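Local atomic coordinates of p450 cytochrome, putative (Rippkaea orientalis, PDB entry 6Y01), a protein that probably binds the molybdenum cofactor and carries it, as a Rossmann-fold Moco carrier protein of a phototrophic bacterium. Residues L72-P78 and V89-T95; P134-L138 and V156-P162. All coordinates share one frame; numbering follows the deposited sequence.

Interaction 1. Residues L72-P78 and V89-T95; sequences LTIGILP and VDIAIVT
Ile74 and Ile91 run alongside each other with their ends in the same direction, the CD1 of Ile74 resting 3.6 Å from the CB of Ile91, where strands 73-77 and 91-94 pair in parallel at one edge of the Rossmann-fold sheet. The segment axes run 4.8 Å apart and diverge by 18°. Ile76 repeats the arrangement against Ile93: Ile74 and Ile76 both place CG1 anti to the carbonyl carbon (chi1 near -50°), which leans their ends toward strand 91-94. On the other face Leu77 sets its CD1 against the CB of Ala92, while the CG1 of Val89 lies over the backbone of Gly75, 3.6 Å from its N; a CB on that glycine would come close to this methyl.

Between these layers runs the parallel ladder, in which Gly75 and Leu77 donate to the O atoms of Ile91 and Ile93, and Ile91 and Ile93 donate to those of Thr73 and Gly75. At its start Thr73 N reaches Asp90 OD2 at 3.0 Å, on the anti side of the carboxylate and 33° out of its plane. Lys67 of helix 58-68 forms a salt bridge with that same oxygen. Thr73 OG1 takes the N-H of Asp90 at 2.8 Å and is also bonded to Ala88 O. Farther out, a second subunit packs its Leu72 on Ile91 and bonds Val94 N through its Ser108. At the ladder's far end Leu77 O accepts two bonds from one residue, Thr95 N at 3.0 Å and Thr95 OG1 at 2.7 Å.

Interaction 2. Residues P134-L138 and V156-P162; sequences PVILL and VWIASSP
Three backbone hydrogen bonds join Val135-Leu137 to Trp157-Ala159, and their alternation establishes a parallel pairing: Trp157 N donates to Val135 O, Leu137 N to Trp157 O at 2.8 Å, and Ala159 N to Leu137 O. All are nearly straight, with angles at hydrogen of 169-170°. A CA-H...O contact from Ile136 CA to Trp157 O, 3.3 Å long, gives that carbonyl a second neighbour.

Apolar contacts sort by sheet face. Where Leu137 and Ile158 point, the leucine holds CG anti to its carbonyl carbon (chi1 -54°), bringing CD1 to 3.6 Å from Ile158 CD1 while its CG meets Val156 CG2 at 3.7 Å, the Leu137 and Val156 side chains set roughly perpendicular. Replacing Leu137 with an alanine would probably leave the methyl ends of Val156 and Ile158 without the branch that lies against both, opening a gap beside Gln145 of helix 142-151. On the other face Ile136 CG2 touches Ala159 CB at 3.6 Å, and Leu168 of helix 162-176 packs on Ile136. Leu138 reaches past the paired residues, its CD1 coming within 3.6 Å of Ser161 N, a buried amide for which the model holds no partner.

The aromatic contact is made by Trp157. Val135 O lies in the plane of the indole at its edge, 3.6 Å from CE3, and Pro134 CB approaches CZ3 obliquely at 3.9 Å.

Capping follows the last pairing: Ser161 takes the N-cap position of helix 162-176, its OG bonded to Asn164 N. Strand 135-138, helix 142-151 and strand 157-158 together form a beta-alpha-beta unit, the building block of the Rossmann fold.

Interactions 1 and 2 are the two ends of one parallel sheet, whose strand order is 91-94, 73-77, 48-51, 17-21, 111-115, 135-138, 157-158. Each joins an outermost strand of the chain to its inner neighbour. Their centres are 23 Å apart on opposite sides of the chain's centre, and their nearest atoms stay about 15 Å apart, so the two do not touch and are joined through the sheet they share. Along the chain they come in series: residues 72-95 complete the first pairing before 134-162 form the second. Their surroundings differ, since a second subunit packs on interaction 1, whereas no other chain of the assembly touches the segments of interaction 2.

Interaction 1. Residues L72-P78 and V89-T95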
loop_
_atom_site.group_PDB
_atom_site.type_symbol
_atom_site.label_atom_id
_atom_site.label_comp_id
_atom_site.label_asym_id
_atom_site.label_seq_id
_atom_site.Cartn_x
_atom_site.Cartn_y
_atom_site.Cartn_z
ATOM N N LEU D 72 -24.850 7.827 -3.951
ATOM C CA LEU D 72 -23.942 6.709 -3.656
ATOM C C LEU D 72 -22.719 7.221 -2.899
ATOM O O LEU D 72 -22.165 8.287 -3.252
ATOM C CB LEU D 72 -23.492 6.091 -4.957
ATOM C CG LEU D 72 -22.585 4.873 -4.849
ATOM C CD1 LEU D 72 -23.284 3.686 -4.219
ATOM C CD2 LEU D 72 -22.053 4.518 -6.227
ATOM N N THR D 73 -22.381 6.505 -1.868
ATOM C CA THR D 73 -21.219 6.815 -1.027
ATOM C C THR D 73 -20.206 5.679 -1.034
ATOM O O THR D 73 -20.533 4.530 -0.868
ATOM C CB THR D 73 -21.641 7.157 0.396
ATOM O OG1 THR D 73 -22.328 6.021 0.928
ATOM C CG2 THR D 73 -22.523 8.390 0.416
ATOM N N ILE D 74 -18.924 6.065 -1.172
ATOM C CA ILE D 74 -17.790 5.125 -1.165
ATOM C C ILE D 74 -16.907 5.507 0.023
ATOM O O ILE D 74 -16.642 6.723 0.215
ATOM C CB ILE D 74 -16.941 5.257 -2.434
ATOM C CG1 ILE D 74 -17.729 5.281 -3.729
ATOM C CG2 ILE D 74 -15.866 4.155 -2.434
ATOM C CD1 ILE D 74 -18.579 4.058 -3.998
ATOM N N GLY D 75 -16.511 4.504 0.790
ATOM C CA GLY D 75 -15.569 4.762 1.884
ATOM C C GLY D 75 -14.302 3.948 1.667
ATOM O O GLY D 75 -14.378 2.764 1.415
ATOM N N ILE D 76 -13.153 4.618 1.780
ATOM C CA ILE D 76 -11.815 3.965 1.613
ATOM C C ILE D 76 -11.267 3.790 3.019
ATOM O O ILE D 76 -10.776 4.744 3.608
ATOM C CB ILE D 76 -10.877 4.790 0.743
ATOM C CG1 ILE D 76 -11.499 5.226 -0.564
ATOM C CG2 ILE D 76 -9.611 4.014 0.531
ATOM C CD1 ILE D 76 -11.978 4.104 -1.425
ATOM N N LEU D 77 -11.409 2.584 3.550
ATOM C CA LEU D 77 -11.172 2.336 4.968
ATOM C C LEU D 77 -9.718 1.987 5.191
ATOM O O LEU D 77 -9.143 1.172 4.449
ATOM C CB LEU D 77 -12.052 1.186 5.467
ATOM C CG LEU D 77 -13.579 1.397 5.311
ATOM C CD1 LEU D 77 -14.245 0.213 5.855
ATOM C CD2 LEU D 77 -14.010 2.617 5.997
ATOM N N PRO D 78 -9.134 2.515 6.272
ATOM C CA PRO D 78 -7.735 2.196 6.595
ATOM C C PRO D 78 -7.544 0.850 7.282
ATOM O O PRO D 78 -6.464 0.287 7.265
ATOM C CB PRO D 78 -7.346 3.360 7.522
ATOM C CG PRO D 78 -8.645 3.735 8.221
ATOM C CD PRO D 78 -9.689 3.544 7.151
ATOM N N VAL D 89 -22.226 4.646 4.594
ATOM C CA VAL D 89 -21.276 4.249 3.534
ATOM C C VAL D 89 -21.875 3.090 2.775
ATOM O O VAL D 89 -22.078 2.011 3.389
ATOM C CB VAL D 89 -19.928 3.822 4.136
ATOM C CG1 VAL D 89 -19.005 3.202 3.031
ATOM C CG2 VAL D 89 -19.276 4.985 4.887
ATOM N N ASP D 90 -22.123 3.240 1.487
ATOM C CA ASP D 90 -22.738 2.145 0.671
ATOM C C ASP D 90 -21.696 1.092 0.258
ATOM O O ASP D 90 -21.988 -0.106 0.275
ATOM C CB ASP D 90 -23.346 2.697 -0.609
ATOM C CG ASP D 90 -24.517 3.616 -0.374
ATOM O OD1 ASP D 90 -25.318 3.334 0.554
ATOM O OD2 ASP D 90 -24.611 4.665 -1.053
ATOM N N ILE D 91 -20.492 1.565 -0.118
ATOM C CA ILE D 91 -19.434 0.685 -0.641
ATOM C C ILE D 91 -18.187 0.875 0.222
ATOM O O ILE D 91 -17.630 1.957 0.226
ATOM C CB ILE D 91 -19.116 1.021 -2.117
ATOM C CG1 ILE D 91 -20.352 0.922 -3.021
ATOM C CG2 ILE D 91 -17.936 0.156 -2.625
ATOM C CD1 ILE D 91 -20.927 -0.444 -3.101
ATOM N N ALA D 92 -17.867 -0.129 0.989
ATOM C CA ALA D 92 -16.703 -0.127 1.890
ATOM C C ALA D 92 -15.527 -0.800 1.188
ATOM O O ALA D 92 -15.491 -2.026 1.046
ATOM C CB ALA D 92 -17.052 -0.831 3.171
ATOM N N ILE D 93 -14.552 0.029 0.795
ATOM C CA ILE D 93 -13.293 -0.495 0.235
ATOM C C ILE D 93 -12.352 -0.662 1.420
ATOM O O ILE D 93 -11.977 0.326 2.041
ATOM C CB ILE D 93 -12.727 0.462 -0.815
ATOM C CG1 ILE D 93 -13.722 0.775 -1.912
ATOM C CG2 ILE D 93 -11.390 -0.055 -1.378
ATOM C CD1 ILE D 93 -14.208 -0.412 -2.670
ATOM N N VAL D 94 -12.022 -1.898 1.721
ATOM C CA VAL D 94 -11.261 -2.241 2.937
ATOM C C VAL D 94 -9.785 -2.384 2.499
ATOM O O VAL D 94 -9.507 -3.256 1.716
ATOM C CB VAL D 94 -11.748 -3.537 3.573
ATOM C CG1 VAL D 94 -10.965 -3.886 4.820
ATOM C CG2 VAL D 94 -13.267 -3.422 3.868
ATOM N N THR D 95 -8.937 -1.469 2.967
ATOM C CA THR D 95 -7.564 -1.441 2.398
ATOM C C THR D 95 -6.562 -2.169 3.275
ATOM O O THR D 95 -5.570 -2.626 2.704
ATOM C CB THR D 95 -7.092 -0.021 2.114
ATOM O OG1 THR D 95 -6.745 0.660 3.298
ATOM C CG2 THR D 95 -8.067 0.741 1.251
#

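Interaction 2. Residues P134-L138 and V156-P162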
loop_
_atom_site.group_PDB
_atom_site.type_symbol
_atom_site.label_atom_id
_atom_site.label_comp_id
_atom_site.label_asym_id
_atom_site.label_seq_id
_atom_site.Cartn_x
_atom_site.Cartn_y
_atom_site.Cartn_z
ATOM N N PRO D 134 -7.220 18.422 -8.861
ATOM C CA PRO D 134 -7.877 19.651 -8.434
ATOM C C PRO D 134 -8.293 19.563 -6.967
ATOM O O PRO D 134 -8.880 18.537 -6.536
ATOM C CB PRO D 134 -9.130 19.752 -9.328
ATOM C CG PRO D 134 -8.857 18.826 -10.447
ATOM C CD PRO D 134 -7.966 17.714 -9.898
ATOM N N VAL D 135 -7.987 20.625 -6.227
ATOM C CA VAL D 135 -8.262 20.692 -4.787
ATOM C C VAL D 135 -9.006 21.973 -4.490
ATOM O O VAL D 135 -8.577 23.039 -4.912
ATOM C CB VAL D 135 -7.003 20.603 -3.930
ATOM C CG1 VAL D 135 -7.335 20.815 -2.459
ATOM C CG2 VAL D 135 -6.290 19.292 -4.148
ATOM N N ILE D 136 -10.099 21.820 -3.724
ATOM C CA ILE D 136 -10.867 22.961 -3.213
ATOM C C ILE D 136 -10.750 22.973 -1.705
ATOM O O ILE D 136 -11.072 21.961 -1.054
ATOM C CB ILE D 136 -12.331 22.880 -3.645
ATOM C CG1 ILE D 136 -12.457 22.827 -5.163
ATOM C CG2 ILE D 136 -13.109 24.026 -3.044
ATOM C CD1 ILE D 136 -13.864 22.496 -5.646
ATOM N N LEU D 137 -10.333 24.102 -1.147
ATOM C CA LEU D 137 -10.296 24.286 0.312
ATOM C C LEU D 137 -11.548 25.030 0.755
ATOM O O LEU D 137 -11.837 26.102 0.256
ATOM C CB LEU D 137 -9.041 25.065 0.701
ATOM C CG LEU D 137 -7.721 24.468 0.194
ATOM C CD1 LEU D 137 -6.554 25.368 0.636
ATOM C CD2 LEU D 137 -7.528 23.071 0.700
ATOM N N LEU D 138 -12.209 24.459 1.734
ATOM C CA LEU D 138 -13.391 25.083 2.391
ATOM C C LEU D 138 -13.101 25.124 3.889
ATOM O O LEU D 138 -13.362 24.144 4.611
ATOM C CB LEU D 138 -14.650 24.296 2.013
ATOM C CG LEU D 138 -15.925 24.876 2.581
ATOM C CD1 LEU D 138 -16.310 26.174 1.917
ATOM C CD2 LEU D 138 -17.023 23.866 2.378
ATOM N N VAL D 156 -4.448 25.420 -6.337
ATOM C CA VAL D 156 -5.509 25.154 -5.352
ATOM C C VAL D 156 -6.613 26.217 -5.462
ATOM O O VAL D 156 -6.354 27.371 -5.745
ATOM C CB VAL D 156 -4.867 25.092 -3.964
ATOM C CG1 VAL D 156 -4.441 26.452 -3.473
ATOM C CG2 VAL D 156 -5.784 24.441 -2.983
ATOM N N TRP D 157 -7.843 25.808 -5.228
ATOM C CA TRP D 157 -9.015 26.720 -5.207
ATOM C C TRP D 157 -9.496 26.917 -3.774
ATOM O O TRP D 157 -9.458 25.977 -2.994
ATOM C CB TRP D 157 -10.159 26.143 -6.034
ATOM C CG TRP D 157 -10.008 26.385 -7.500
ATOM C CD1 TRP D 157 -10.426 27.471 -8.226
ATOM C CD2 TRP D 157 -9.487 25.454 -8.439
ATOM N NE1 TRP D 157 -10.149 27.289 -9.553
ATOM C CE2 TRP D 157 -9.566 26.057 -9.710
ATOM C CE3 TRP D 157 -8.940 24.184 -8.311
ATOM C CZ2 TRP D 157 -9.108 25.420 -10.855
ATOM C CZ3 TRP D 157 -8.470 23.557 -9.443
ATOM C CH2 TRP D 157 -8.577 24.154 -10.697
ATOM N N ILE D 158 -9.946 28.112 -3.463
ATOM C CA ILE D 158 -10.504 28.471 -2.145
ATOM C C ILE D 158 -11.999 28.742 -2.327
ATOM O O ILE D 158 -12.357 29.654 -3.051
ATOM C CB ILE D 158 -9.818 29.704 -1.542
ATOM C CG1 ILE D 158 -8.296 29.569 -1.593
ATOM C CG2 ILE D 158 -10.336 29.934 -0.129
ATOM C CD1 ILE D 158 -7.748 28.455 -0.809
ATOM N N ALA D 159 -12.837 27.948 -1.675
ATOM C CA ALA D 159 -14.293 28.112 -1.785
ATOM C C ALA D 159 -14.825 28.945 -0.635
ATOM O O ALA D 159 -14.290 28.901 0.473
ATOM C CB ALA D 159 -15.010 26.780 -1.823
ATOM N N SER D 160 -15.944 29.608 -0.890
ATOM C CA SER D 160 -16.624 30.467 0.103
ATOM C C SER D 160 -17.778 29.727 0.790
ATOM O O SER D 160 -18.240 30.205 1.824
ATOM C CB SER D 160 -17.126 31.744 -0.561
ATOM O OG SER D 160 -17.928 31.439 -1.711
ATOM N N SER D 161 -18.250 28.632 0.228
ATOM C CA SER D 161 -19.451 27.931 0.714
ATOM C C SER D 161 -19.553 26.584 0.042
ATOM O O SER D 161 -18.904 26.333 -0.964
ATOM C CB SER D 161 -20.698 28.724 0.388
ATOM O OG SER D 161 -20.899 28.738 -1.016
ATOM N N PRO D 162 -20.394 25.659 0.551
ATOM C CA PRO D 162 -20.671 24.414 -0.154
ATOM C C PRO D 162 -21.160 24.645 -1.583
ATOM O O PRO D 162 -20.702 23.965 -2.491
ATOM C CB PRO D 162 -21.706 23.737 0.756
ATOM C CG PRO D 162 -21.338 24.245 2.108
ATOM C CD PRO D 162 -21.026 25.704 1.877
#